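Local coordinates for protein glycoside hydrolase family 81 (Clostridium thermocellum, PDB 6FOP) that probably hydrolyses beta-1,3-glucans such as laminarin, as a family 81 glycoside hydrolase of the cellulosome, at residues A[14-19]-A[385-390]; A[200-205]-A[219-224]; A[453-458]-A[465-470]; A[689-694]-A[707-712]. All coordinates share one frame; numbering follows the deposited sequence.

Interaction 1. Residues A[14-19]-A[385-390]; sequences LPPGAK and GETAKL. Unlike the reference sequence in segment 14-19: Leu-14 (reference Met). With CA (calcium ion), chain C; CA (calcium ion), chain D; ACT (acetate ion), chain X.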
loop_
_atom_site.group_PDB
_atom_site.type_symbol
_atom_site.label_atom_id
_atom_site.label_comp_id
_atom_site.label_asym_id
_atom_site.label_seq_id
_atom_site.Cartn_x
_atom_site.Cartn_y
_atom_site.Cartn_z
ATOM N N LEU A 14 9.131 28.327 3.627
ATOM C CA LEU A 14 7.935 27.996 2.873
ATOM C C LEU A 14 7.739 29.044 1.784
ATOM O O LEU A 14 7.661 30.227 2.093
ATOM C CB LEU A 14 6.723 27.938 3.816
ATOM C CG LEU A 14 5.399 27.508 3.201
ATOM C CD1 LEU A 14 5.476 26.049 2.766
ATOM C CD2 LEU A 14 4.306 27.733 4.234
ATOM N N PRO A 15 7.677 28.628 0.502
ATOM C CA PRO A 15 7.459 29.656 -0.528
ATOM C C PRO A 15 6.144 30.417 -0.366
ATOM O O PRO A 15 5.175 29.857 0.157
ATOM C CB PRO A 15 7.412 28.837 -1.809
ATOM C CG PRO A 15 8.236 27.619 -1.516
ATOM C CD PRO A 15 7.959 27.302 -0.083
ATOM N N PRO A 16 6.072 31.667 -0.865
ATOM C CA PRO A 16 4.875 32.447 -0.640
ATOM C C PRO A 16 3.690 31.840 -1.324
ATOM O O PRO A 16 3.742 31.519 -2.519
ATOM C CB PRO A 16 5.199 33.812 -1.236
ATOM C CG PRO A 16 6.392 33.592 -2.102
ATOM C CD PRO A 16 7.144 32.467 -1.481
ATOM N N GLY A 17 2.638 31.659 -0.528
ATOM C CA GLY A 17 1.399 31.080 -0.995
ATOM C C GLY A 17 1.339 29.586 -0.815
ATOM O O GLY A 17 0.243 29.019 -0.876
ATOM N N ALA A 18 2.499 28.941 -0.621
ATOM C CA ALA A 18 2.570 27.490 -0.470
ATOM C C ALA A 18 1.900 27.117 0.831
ATOM O O ALA A 18 1.939 27.882 1.808
ATOM C CB ALA A 18 4.013 26.992 -0.506
ATOM N N LYS A 19 1.248 25.958 0.826
ATOM C CA LYS A 19 0.479 25.508 1.956
ATOM C C LYS A 19 1.088 24.238 2.519
ATOM O O LYS A 19 1.784 23.490 1.823
ATOM C CB LYS A 19 -0.981 25.300 1.551
ATOM C CG LYS A 19 -1.715 26.604 1.170
ATOM C CD LYS A 19 -1.919 27.500 2.404
ATOM C CE LYS A 19 -2.315 28.929 2.078
ATOM N NZ LYS A 19 -2.232 29.830 3.275
ATOM N N GLY A 385 14.815 32.059 -2.418
ATOM C CA GLY A 385 13.784 32.764 -3.175
ATOM C C GLY A 385 13.138 31.978 -4.297
ATOM O O GLY A 385 12.260 32.511 -4.980
ATOM N N GLU A 386 13.539 30.719 -4.497
ATOM C CA GLU A 386 12.950 29.898 -5.549
ATOM C C GLU A 386 11.555 29.497 -5.093
ATOM O O GLU A 386 11.367 29.169 -3.924
ATOM C CB GLU A 386 13.809 28.663 -5.802
ATOM C CG GLU A 386 13.451 27.895 -7.052
ATOM C CD GLU A 386 14.333 26.671 -7.287
ATOM O OE1 GLU A 386 14.860 26.085 -6.309
ATOM O OE2 GLU A 386 14.464 26.233 -8.454
ATOM N N THR A 387 10.577 29.547 -5.987
ATOM C CA THR A 387 9.204 29.195 -5.622
ATOM C C THR A 387 8.656 27.960 -6.299
ATOM O O THR A 387 7.570 27.478 -5.920
ATOM C CB THR A 387 8.260 30.350 -5.937
ATOM O OG1 THR A 387 8.380 30.692 -7.316
ATOM C CG2 THR A 387 8.607 31.556 -5.078
ATOM N N ALA A 388 9.376 27.445 -7.292
ATOM C CA ALA A 388 8.985 26.228 -7.974
ATOM C C ALA A 388 10.200 25.351 -8.199
ATOM O O ALA A 388 11.307 25.844 -8.360
ATOM C CB ALA A 388 8.339 26.551 -9.304
ATOM N N LYS A 389 9.955 24.052 -8.199
ATOM C CA LYS A 389 10.945 23.031 -8.428
ATOM C C LYS A 389 11.928 22.997 -7.268
ATOM O O LYS A 389 13.115 23.251 -7.400
ATOM C CB LYS A 389 11.641 23.124 -9.803
ATOM C CG LYS A 389 10.693 23.160 -10.977
ATOM C CD LYS A 389 11.465 23.194 -12.296
ATOM C CE LYS A 389 10.526 23.039 -13.481
ATOM N NZ LYS A 389 9.489 24.107 -13.557
ATOM N N LEU A 390 11.370 22.621 -6.123
ATOM C CA LEU A 390 12.132 22.502 -4.883
ATOM C C LEU A 390 11.356 21.616 -3.925
ATOM O O LEU A 390 10.130 21.423 -4.082
ATOM C CB LEU A 390 12.395 23.878 -4.234
ATOM C CG LEU A 390 11.096 24.611 -3.843
ATOM C CD1 LEU A 390 10.761 24.470 -2.365
ATOM C CD2 LEU A 390 11.024 26.030 -4.303
HETATM CA CA CA C . 15.289 24.073 -7.690
HETATM CA CA CA D . 14.747 26.298 -10.793
HETATM C C ACT X . 6.092 30.992 -10.237
HETATM O O ACT X . 4.963 31.033 -10.809
HETATM O OXT ACT X . 6.565 29.949 -9.725
HETATM C CH3 ACT X . 6.915 32.248 -10.167
HETATM O O HOH W 1 12.569 26.577 -10.664
HETATM O O HOH W 2 14.664 27.170 -12.929
HETATM O O HOH W 3 17.117 26.324 -10.810
HETATM O O HOH W 4 15.247 28.627 -10.418
#

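Interaction 2. Residues A[200-205]-A[219-224]; sequences YFSIAV and DYAYCF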
loop_
_atom_site.group_PDB
_atom_site.type_symbol
_atom_site.label_atom_id
_atom_site.label_comp_id
_atom_site.label_asym_id
_atom_site.label_seq_id
_atom_site.Cartn_x
_atom_site.Cartn_y
_atom_site.Cartn_z
ATOM N N TYR A 200 -7.414 -2.506 33.875
ATOM C CA TYR A 200 -7.396 -3.004 32.494
ATOM C C TYR A 200 -8.740 -3.632 32.133
ATOM O O TYR A 200 -9.490 -4.113 33.000
ATOM C CB TYR A 200 -6.246 -4.005 32.318
ATOM C CG TYR A 200 -6.248 -5.139 33.308
ATOM C CD1 TYR A 200 -5.577 -5.023 34.533
ATOM C CD2 TYR A 200 -6.900 -6.323 33.050
ATOM C CE1 TYR A 200 -5.583 -6.048 35.446
ATOM C CE2 TYR A 200 -6.913 -7.357 33.978
ATOM C CZ TYR A 200 -6.236 -7.217 35.170
ATOM O OH TYR A 200 -6.256 -8.204 36.141
ATOM N N PHE A 201 -9.068 -3.631 30.840
ATOM C CA PHE A 201 -10.410 -4.073 30.374
ATOM C C PHE A 201 -10.254 -4.358 28.891
ATOM O O PHE A 201 -9.630 -3.560 28.193
ATOM C CB PHE A 201 -11.427 -2.958 30.601
ATOM C CG PHE A 201 -12.828 -3.300 30.210
ATOM C CD1 PHE A 201 -13.660 -3.964 31.109
ATOM C CD2 PHE A 201 -13.314 -2.988 28.953
ATOM C CE1 PHE A 201 -14.940 -4.283 30.774
ATOM C CE2 PHE A 201 -14.627 -3.319 28.604
ATOM C CZ PHE A 201 -15.430 -3.979 29.521
ATOM N N SER A 202 -10.772 -5.487 28.413
ATOM C CA SER A 202 -10.706 -5.762 26.963
ATOM C C SER A 202 -12.024 -6.281 26.449
ATOM O O SER A 202 -12.881 -6.713 27.228
ATOM C CB SER A 202 -9.573 -6.733 26.628
ATOM O OG SER A 202 -9.798 -7.993 27.210
ATOM N N ILE A 203 -12.174 -6.260 25.134
ATOM C CA ILE A 203 -13.357 -6.804 24.457
ATOM C C ILE A 203 -12.846 -7.632 23.286
ATOM O O ILE A 203 -11.696 -7.419 22.828
ATOM C CB ILE A 203 -14.333 -5.713 23.995
ATOM C CG1 ILE A 203 -13.774 -4.861 22.846
ATOM C CG2 ILE A 203 -14.715 -4.824 25.171
ATOM C CD1 ILE A 203 -13.967 -5.419 21.442
ATOM N N ALA A 204 -13.659 -8.568 22.815
ATOM C CA ALA A 204 -13.388 -9.264 21.540
ATOM C C ALA A 204 -14.651 -9.436 20.799
ATOM O O ALA A 204 -15.702 -9.693 21.387
ATOM C CB ALA A 204 -12.746 -10.627 21.728
ATOM N N VAL A 205 -14.563 -9.352 19.482
ATOM C CA VAL A 205 -15.633 -9.838 18.624
ATOM C C VAL A 205 -15.459 -11.353 18.448
ATOM O O VAL A 205 -14.362 -11.838 18.162
ATOM C CB VAL A 205 -15.717 -9.107 17.273
ATOM C CG1 VAL A 205 -14.426 -9.199 16.449
ATOM C CG2 VAL A 205 -16.903 -9.625 16.461
ATOM N N ASP A 219 -9.250 -16.871 27.522
ATOM C CA ASP A 219 -7.897 -17.317 27.806
ATOM C C ASP A 219 -6.826 -16.328 27.363
ATOM O O ASP A 219 -5.779 -16.252 27.996
ATOM C CB ASP A 219 -7.584 -18.659 27.137
ATOM C CG ASP A 219 -8.252 -19.842 27.791
ATOM O OD1 ASP A 219 -8.602 -19.775 28.974
ATOM O OD2 ASP A 219 -8.376 -20.888 27.091
ATOM N N TYR A 220 -7.059 -15.630 26.255
ATOM C CA TYR A 220 -6.069 -14.663 25.730
ATOM C C TYR A 220 -6.482 -13.202 25.868
ATOM O O TYR A 220 -5.763 -12.311 25.452
ATOM C CB TYR A 220 -5.711 -15.022 24.274
ATOM C CG TYR A 220 -5.155 -16.420 24.190
ATOM C CD1 TYR A 220 -3.848 -16.695 24.593
ATOM C CD2 TYR A 220 -5.981 -17.502 23.841
ATOM C CE1 TYR A 220 -3.344 -17.984 24.557
ATOM C CE2 TYR A 220 -5.490 -18.785 23.821
ATOM C CZ TYR A 220 -4.175 -19.019 24.188
ATOM O OH TYR A 220 -3.703 -20.283 24.166
ATOM N N ALA A 221 -7.595 -12.935 26.563
ATOM C CA ALA A 221 -8.132 -11.568 26.668
ATOM C C ALA A 221 -7.273 -10.624 27.476
ATOM O O ALA A 221 -7.414 -9.392 27.360
ATOM C CB ALA A 221 -9.562 -11.571 27.230
ATOM N N TYR A 222 -6.415 -11.178 28.324
ATOM C CA TYR A 222 -5.574 -10.395 29.197
ATOM C C TYR A 222 -4.145 -10.279 28.726
ATOM O O TYR A 222 -3.296 -9.797 29.462
ATOM C CB TYR A 222 -5.709 -10.885 30.671
ATOM C CG TYR A 222 -7.166 -10.974 31.080
ATOM C CD1 TYR A 222 -7.901 -9.825 31.303
ATOM C CD2 TYR A 222 -7.825 -12.180 31.120
ATOM C CE1 TYR A 222 -9.262 -9.878 31.612
ATOM C CE2 TYR A 222 -9.187 -12.258 31.441
ATOM C CZ TYR A 222 -9.896 -11.103 31.708
ATOM O OH TYR A 222 -11.238 -11.189 32.015
ATOM N N CYS A 223 -3.888 -10.717 27.492
ATOM C CA CYS A 223 -2.578 -10.579 26.855
ATOM C C CYS A 223 -2.663 -9.354 25.962
ATOM O O CYS A 223 -3.019 -9.430 24.788
ATOM C CB CYS A 223 -2.239 -11.847 26.086
ATOM S SG CYS A 223 -1.933 -13.267 27.160
ATOM N N PHE A 224 -2.425 -8.195 26.542
ATOM C CA PHE A 224 -2.621 -6.926 25.837
ATOM C C PHE A 224 -1.467 -6.713 24.854
ATOM O O PHE A 224 -0.301 -6.800 25.222
ATOM C CB PHE A 224 -2.663 -5.770 26.834
ATOM C CG PHE A 224 -3.985 -5.602 27.552
ATOM C CD1 PHE A 224 -4.856 -6.664 27.783
ATOM C CD2 PHE A 224 -4.342 -4.337 28.014
ATOM C CE1 PHE A 224 -6.065 -6.458 28.440
ATOM C CE2 PHE A 224 -5.541 -4.147 28.661
ATOM C CZ PHE A 224 -6.396 -5.195 28.859
#

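Interaction 3. Residues A[453-458]-A[465-470]; sequences DIANWD and PFLRNF. With CA (calcium ion), chain B.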
loop_
_atom_site.group_PDB
_atom_site.type_symbol
_atom_site.label_atom_id
_atom_site.label_comp_id
_atom_site.label_asym_id
_atom_site.label_seq_id
_atom_site.Cartn_x
_atom_site.Cartn_y
_atom_site.Cartn_z
ATOM N N ASP A 453 10.835 9.700 2.513
ATOM C CA ASP A 453 9.546 10.300 2.750
ATOM C C ASP A 453 8.405 9.291 2.549
ATOM O O ASP A 453 7.467 9.273 3.343
ATOM C CB ASP A 453 9.303 11.527 1.867
ATOM C CG ASP A 453 7.962 12.177 2.157
ATOM O OD1 ASP A 453 7.820 12.817 3.242
ATOM O OD2 ASP A 453 7.049 12.022 1.322
ATOM N N ILE A 454 8.479 8.448 1.505
ATOM C CA ILE A 454 7.367 7.555 1.192
ATOM C C ILE A 454 7.489 6.161 1.781
ATOM O O ILE A 454 6.470 5.493 1.957
ATOM C CB ILE A 454 7.124 7.454 -0.320
ATOM C CG1 ILE A 454 8.280 6.753 -1.076
ATOM C CG2 ILE A 454 6.830 8.855 -0.863
ATOM C CD1 ILE A 454 7.998 6.552 -2.560
ATOM N N ALA A 455 8.703 5.758 2.136
ATOM C CA ALA A 455 9.037 4.365 2.444
ATOM C C ALA A 455 10.306 4.262 3.309
ATOM O O ALA A 455 11.150 3.424 3.077
ATOM C CB ALA A 455 9.166 3.551 1.170
ATOM N N ASN A 456 10.378 5.083 4.361
ATOM C CA ASN A 456 11.528 5.018 5.263
ATOM C C ASN A 456 11.569 3.614 5.919
ATOM O O ASN A 456 10.572 3.155 6.489
ATOM C CB ASN A 456 11.462 6.100 6.329
ATOM C CG ASN A 456 12.680 6.121 7.227
ATOM O OD1 ASN A 456 13.752 5.606 6.888
ATOM N ND2 ASN A 456 12.498 6.664 8.420
ATOM N N TRP A 457 12.715 2.978 5.846
ATOM C CA TRP A 457 12.969 1.619 6.364
ATOM C C TRP A 457 13.695 1.642 7.720
ATOM O O TRP A 457 13.864 0.590 8.327
ATOM C CB TRP A 457 13.823 0.837 5.351
ATOM C CG TRP A 457 15.190 1.434 5.172
ATOM C CD1 TRP A 457 16.310 1.094 5.854
ATOM C CD2 TRP A 457 15.555 2.509 4.314
ATOM N NE1 TRP A 457 17.366 1.857 5.464
ATOM C CE2 TRP A 457 16.933 2.749 4.518
ATOM C CE3 TRP A 457 14.864 3.282 3.358
ATOM C CZ2 TRP A 457 17.627 3.737 3.822
ATOM C CZ3 TRP A 457 15.549 4.267 2.693
ATOM C CH2 TRP A 457 16.919 4.480 2.919
ATOM N N ASP A 458 14.184 2.810 8.130
ATOM C CA ASP A 458 15.076 2.930 9.283
ATOM C C ASP A 458 14.296 3.545 10.454
ATOM O O ASP A 458 14.018 4.752 10.489
ATOM C CB ASP A 458 16.274 3.784 8.916
ATOM C CG ASP A 458 17.271 3.919 10.059
ATOM O OD1 ASP A 458 17.006 3.463 11.205
ATOM O OD2 ASP A 458 18.355 4.480 9.815
ATOM N N PRO A 465 8.471 9.092 9.121
ATOM C CA PRO A 465 7.893 7.956 9.808
ATOM C C PRO A 465 8.210 6.655 9.068
ATOM O O PRO A 465 8.614 6.682 7.889
ATOM C CB PRO A 465 6.405 8.275 9.797
ATOM C CG PRO A 465 6.202 9.013 8.508
ATOM C CD PRO A 465 7.475 9.808 8.307
ATOM N N PHE A 466 8.042 5.528 9.728
ATOM C CA PHE A 466 8.323 4.220 9.143
ATOM C C PHE A 466 7.285 3.885 8.082
ATOM O O PHE A 466 6.090 3.901 8.359
ATOM C CB PHE A 466 8.316 3.158 10.236
ATOM C CG PHE A 466 8.711 1.788 9.773
ATOM C CD1 PHE A 466 10.028 1.495 9.460
ATOM C CD2 PHE A 466 7.786 0.766 9.739
ATOM C CE1 PHE A 466 10.369 0.225 9.060
ATOM C CE2 PHE A 466 8.133 -0.511 9.352
ATOM C CZ PHE A 466 9.428 -0.772 9.019
ATOM N N LEU A 467 7.735 3.621 6.861
ATOM C CA LEU A 467 6.868 3.170 5.762
ATOM C C LEU A 467 5.584 3.967 5.626
ATOM O O LEU A 467 4.461 3.434 5.796
ATOM C CB LEU A 467 6.574 1.668 5.893
ATOM C CG LEU A 467 7.728 0.680 5.866
ATOM C CD1 LEU A 467 7.194 -0.742 5.948
ATOM C CD2 LEU A 467 8.618 0.870 4.626
ATOM N N ARG A 468 5.726 5.238 5.279
ATOM C CA ARG A 468 4.561 6.109 5.219
ATOM C C ARG A 468 3.386 5.537 4.449
ATOM O O ARG A 468 2.350 5.169 5.034
ATOM C CB ARG A 468 4.897 7.511 4.698
ATOM C CG ARG A 468 3.737 8.488 4.802
ATOM C CD ARG A 468 3.939 9.765 4.013
ATOM N NE ARG A 468 5.187 10.418 4.379
ATOM C CZ ARG A 468 5.367 11.194 5.448
ATOM N NH1 ARG A 468 4.373 11.455 6.312
ATOM N NH2 ARG A 468 6.568 11.690 5.697
ATOM N N ASN A 469 3.496 5.448 3.116
ATOM C CA ASN A 469 2.304 5.089 2.348
ATOM C C ASN A 469 1.891 3.620 2.431
ATOM O O ASN A 469 0.692 3.310 2.327
ATOM C CB ASN A 469 2.425 5.547 0.915
ATOM C CG ASN A 469 2.439 7.052 0.825
ATOM O OD1 ASN A 469 3.525 7.654 0.872
ATOM N ND2 ASN A 469 1.283 7.673 0.745
ATOM N N PHE A 470 2.844 2.722 2.679
ATOM C CA PHE A 470 2.553 1.300 2.679
ATOM C C PHE A 470 1.942 0.886 4.009
ATOM O O PHE A 470 2.472 1.286 5.059
ATOM C CB PHE A 470 3.801 0.490 2.414
ATOM C CG PHE A 470 3.525 -0.957 2.126
ATOM C CD1 PHE A 470 2.898 -1.324 0.922
ATOM C CD2 PHE A 470 3.921 -1.952 2.982
ATOM C CE1 PHE A 470 2.650 -2.655 0.631
ATOM C CE2 PHE A 470 3.685 -3.282 2.679
ATOM C CZ PHE A 470 3.045 -3.630 1.498
HETATM CA CA CA B . 2.253 3.132 6.458
HETATM O O HOH W 5 5.810 2.956 2.526
HETATM O O HOH W 6 8.134 6.848 5.203
HETATM O O HOH W 7 3.662 2.446 8.261
HETATM O O HOH W 8 0.166 3.164 5.223
HETATM O O HOH W 9 0.677 1.874 7.821
HETATM O O HOH W 10 1.743 4.968 7.883
#

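Interaction 4. Residues A[689-694]-A[707-712]; sequences ASSSAK and GPHSMA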
loop_
_atom_site.group_PDB
_atom_site.type_symbol
_atom_site.label_atom_id
_atom_site.label_comp_id
_atom_site.label_asym_id
_atom_site.label_seq_id
_atom_site.Cartn_x
_atom_site.Cartn_y
_atom_site.Cartn_z
ATOM N N ALA A 689 23.041 -5.263 -13.379
ATOM C CA ALA A 689 23.365 -3.896 -13.004
ATOM C C ALA A 689 24.696 -3.787 -12.247
ATOM O O ALA A 689 25.071 -2.699 -11.836
ATOM C CB ALA A 689 22.249 -3.309 -12.165
ATOM N N SER A 690 25.382 -4.899 -12.039
ATOM C CA SER A 690 26.647 -4.893 -11.283
ATOM C C SER A 690 27.830 -4.721 -12.217
ATOM O O SER A 690 27.692 -4.826 -13.440
ATOM C CB SER A 690 26.794 -6.180 -10.477
ATOM O OG SER A 690 27.278 -7.246 -11.262
ATOM N N SER A 691 29.004 -4.517 -11.626
ATOM C CA SER A 691 30.238 -4.354 -12.378
ATOM C C SER A 691 30.993 -5.655 -12.632
ATOM O O SER A 691 32.090 -5.616 -13.195
ATOM C CB SER A 691 31.146 -3.354 -11.667
ATOM O OG SER A 691 30.557 -2.069 -11.740
ATOM N N SER A 692 30.422 -6.790 -12.232
ATOM C CA SER A 692 31.005 -8.119 -12.497
ATOM C C SER A 692 30.034 -8.942 -13.331
ATOM O O SER A 692 28.808 -8.811 -13.181
ATOM C CB SER A 692 31.241 -8.873 -11.183
ATOM O OG SER A 692 32.039 -8.131 -10.287
ATOM N N ALA A 693 30.567 -9.831 -14.165
ATOM C CA ALA A 693 29.734 -10.828 -14.840
ATOM C C ALA A 693 28.967 -11.681 -13.823
ATOM O O ALA A 693 29.465 -11.947 -12.730
ATOM C CB ALA A 693 30.574 -11.719 -15.717
ATOM N N LYS A 694 27.744 -12.063 -14.198
ATOM C CA LYS A 694 26.852 -12.874 -13.362
ATOM C C LYS A 694 26.541 -14.162 -14.074
ATOM O O LYS A 694 26.344 -14.175 -15.297
ATOM C CB LYS A 694 25.520 -12.168 -13.093
ATOM C CG LYS A 694 25.496 -11.145 -11.987
ATOM C CD LYS A 694 24.078 -10.584 -11.862
ATOM C CE LYS A 694 24.008 -9.455 -10.846
ATOM N NZ LYS A 694 24.359 -9.975 -9.481
ATOM N N GLY A 707 27.205 -10.231 -18.934
ATOM C CA GLY A 707 28.266 -9.302 -18.644
ATOM C C GLY A 707 27.824 -8.120 -17.781
ATOM O O GLY A 707 26.638 -7.856 -17.634
ATOM N N PRO A 708 28.788 -7.426 -17.175
ATOM C CA PRO A 708 28.473 -6.261 -16.358
ATOM C C PRO A 708 27.697 -5.171 -17.097
ATOM O O PRO A 708 27.918 -4.960 -18.289
ATOM C CB PRO A 708 29.856 -5.739 -15.934
ATOM C CG PRO A 708 30.784 -6.247 -16.961
ATOM C CD PRO A 708 30.245 -7.564 -17.399
ATOM N N HIS A 709 26.758 -4.539 -16.394
ATOM C CA HIS A 709 25.998 -3.405 -16.932
ATOM C C HIS A 709 25.423 -3.720 -18.306
ATOM O O HIS A 709 25.590 -2.952 -19.242
ATOM C CB HIS A 709 26.841 -2.134 -16.947
ATOM C CG HIS A 709 27.407 -1.798 -15.612
ATOM N ND1 HIS A 709 26.616 -1.445 -14.542
ATOM C CD2 HIS A 709 28.678 -1.821 -15.147
ATOM C CE1 HIS A 709 27.376 -1.224 -13.487
ATOM N NE2 HIS A 709 28.631 -1.453 -13.822
ATOM N N SER A 710 24.713 -4.836 -18.401
ATOM C CA SER A 710 24.094 -5.196 -19.651
ATOM C C SER A 710 22.869 -6.046 -19.514
ATOM O O SER A 710 22.655 -6.738 -18.492
ATOM C CB SER A 710 25.083 -5.936 -20.519
ATOM O OG SER A 710 25.253 -7.255 -20.053
ATOM N N MET A 711 22.077 -5.982 -20.575
ATOM C CA MET A 711 20.923 -6.858 -20.768
ATOM C C MET A 711 21.316 -8.026 -21.655
ATOM O O MET A 711 22.054 -7.867 -22.635
ATOM C CB MET A 711 19.730 -6.121 -21.405
ATOM C CG MET A 711 18.424 -6.916 -21.432
ATOM S SD MET A 711 16.902 -5.954 -21.677
ATOM C CE MET A 711 16.686 -5.316 -20.030
ATOM N N ALA A 712 20.830 -9.206 -21.312
ATOM C CA ALA A 712 21.013 -10.406 -22.129
ATOM C C ALA A 712 19.684 -11.089 -22.336
ATOM O O ALA A 712 18.832 -11.091 -21.438
ATOM C CB ALA A 712 21.993 -11.351 -21.495
#

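Interaction 1. Residues A[14-19]-A[385-390]
Pro-15 CA and Thr-387 CA lie 5.4 Å apart where the loop 14-19, folded into a type II beta turn from Pro-15 to Ala-18, comes up against the irregular segment 385-390. The turn is closed by Ala-18 N donating to Pro-15 O at 2.9 Å, with Gly-17 at the positive phi of its third position. Two proline rings carry the contact. Pro-15 sets CB against Thr-387 CA and slides past Leu-390 in the opposite direction, its CG 4.1 Å from Leu-390 CD1. Pro-16, nearer the surface, crosses Thr-387 at about a right angle, and its CD meets Thr-387 CG2 at 4.0 Å. The other branch of the threonine is a donor: OG1 gives a 3.1 Å hydrogen bond to OXT of an acetate, probably from the crystallisation liquor. Glu-386 departs from the prolines. With CG anti to the backbone N (chi1 -168°) and the chain extended, its carboxylate grips one calcium with both oxygens, while OE2 bridges to a second calcium at 2.4 Å. Glu-386 OE1 also accepts from Lys-383 N. Lys-389 O also binds the first calcium, at 2.3 Å, with Thr-381 O among its other ligands, and a water on the second donates to Ala-388 O. The calcium loop follows helix 362-379, which supplies Asp-378 to both metals. Beyond it, Lys-389 and Leu-390 form a G1 beta bulge opposite Tyr-403, and that residue also touches Leu-14, Pro-15 and Ala-18, joining the N-terminal loop to strands 390-394 and 399-403.

Interaction 2. Residues A[200-205]-A[219-224]
Tyr-200 reaches from strand 200-206 to Tyr-222 and Phe-224, beyond the end of helix 211-220. Its CB packs on the far end of the Phe-224 ring, 3.7 Å from Phe-224 CZ. From there CG lies between the backbone N and the carbonyl carbon (chi1 54°), and the ring crosses the Tyr-222 side chain at about a right angle. Tyr-200 CE2 comes within 3.8 Å of Tyr-222 CD1, which lies at the edge of the Tyr-200 ring, with CD2 a little farther. At the tip, Tyr-200 OH is hydrogen-bonded to Glu-253. Phe-201 N lies at the edge of the Phe-224 ring, in its plane near CZ, and Phe-224 CE1 is 4.0 Å from Ser-202 CB. Ala-221 CB sits over the centre of one face of Tyr-222. Ser-202 OG donates a 2.8 Å hydrogen bond to Ala-221 O, tilted 33° from the carbonyl plane. That carbonyl belongs to the type I turn from Tyr-220 to Cys-223, through which the helix passes into strand 223-235. The contact thus ties a strand inside an eight-stranded antiparallel sheet to the helix-strand junction. Aromatic carbons and CB groups give it apolar packing, and its one cross-segment hydrogen bond gives the carbonyl of buried Ala-221 a partner.

Interaction 3. Residues A[453-458]-A[465-470]
Arg-468 leaves its backbone with CG anti to N (chi1 -172°) and bends at chi3 (-54°) to bring NE back to Asp-453, whose own CG is likewise anti to N. This joins the C-terminal end of helix 440-455 to a calcium-binding loop within the family 81 C-terminal domain. NE donates to Asp-453 O at 2.8 Å, and NH2 forms a salt bridge with Asp-453 OD1 whose hydrogen bond is weak. The carboxylate has further partners: OD2 bonds His-416, and OD1 bonds Thr-399 and Leu-400 N. Pro-465 CG lies over one face of the guanidinium, toward its rim. Two backbone bonds continue the seam, Asn-469 N to Ile-454 O and Leu-467 N to Asn-456 O (2.9 Å), the latter in the carbonyl plane on a lone pair. Asn-456 OD1 accepts from Asp-458 N, an Asx turn, with ND2 bonded to Phe-464 O, while the edge of the Phe-466 ring meets Trp-457 O, 3.6 Å from CE1. A water accepts from Asn-456 N and Arg-468 N and lies 2.7 Å from Pro-465 O. Asn-469 ND2 bonds Trp-478 O, but its OD1 is buried without a polar partner. The calcium has seven ligands: four waters, Leu-467 O, Arg-468 O and Phe-470 O, the last at 2.3 Å.

Interaction 4. Residues A[689-694]-A[707-712]
The His-709 ring has Ser-690 O over the centre of one face, 3.4 Å above the plane, and Ser-691 OG at its edge. At that edge Ser-691 OG and His-709 NE2 share a 2.9 Å hydrogen bond in which either may be the donor. Ala-689 O approaches the ring obliquely, 3.2 Å from His-709 CE1. In His-709, chi1 (-55°) puts CG anti to the carbonyl carbon, beside the backbone N, and chi2 (-66°) turns the ring so that a face meets Ser-690 O. Ser-690 O is therefore met twice by one residue: besides lying on the ring face, it accepts from His-709 N at 3.1 Å. The donor sits nearly along the C=O axis, though the N-H itself is bent, with an angle of 135° at the hydrogen. Pro-708 extends the contact on the surface. Its CB presses against the peptide after Ser-691, 3.5 Å from Ser-691 C, and its CD lies 4.0 Å from Ala-693 N. Gly-707 closes the far end, its CA beside that of Ala-693. Ser-690 OG faces its own loop, hydrogen-bonded to Asn-688 OD1 and weakly taking the Ser-692 N-H. Asn-688 ND2 meanwhile holds Ser-692 O. Lys-694 then pairs with Val-706, where the strands 694-697 and 703-706 begin and end. The loop thus leaves strand 681-688 beside the start of strand 710-715, the antiparallel neighbour of strand 681-688 and an edge strand of the C-terminal four-stranded sheet. His-709 and Ser-710 both face Asn-688, the arrangement of a G1 beta bulge, with His-709 at positive phi.

Interaction 3 lies nearest the middle of the molecule, about 11 Å from the chain's centre, and the other three lie 29 to 32 Å out. Interactions 1 and 3 come closest, their nearest atoms about 11 Å apart; each includes a calcium-binding loop of the family 81 C-terminal domain, though the metals are separate. Interaction 2, nested in sequence inside the long loop closed by interaction 1, belongs to the N-terminal beta region, its centre about 50 Å from that of interaction 1. Interactions 2 and 4 lie on opposite sides of the chain's centre, about 55 Å apart centre to centre. Interaction 4, without a metal, belongs to the C-terminal sheet.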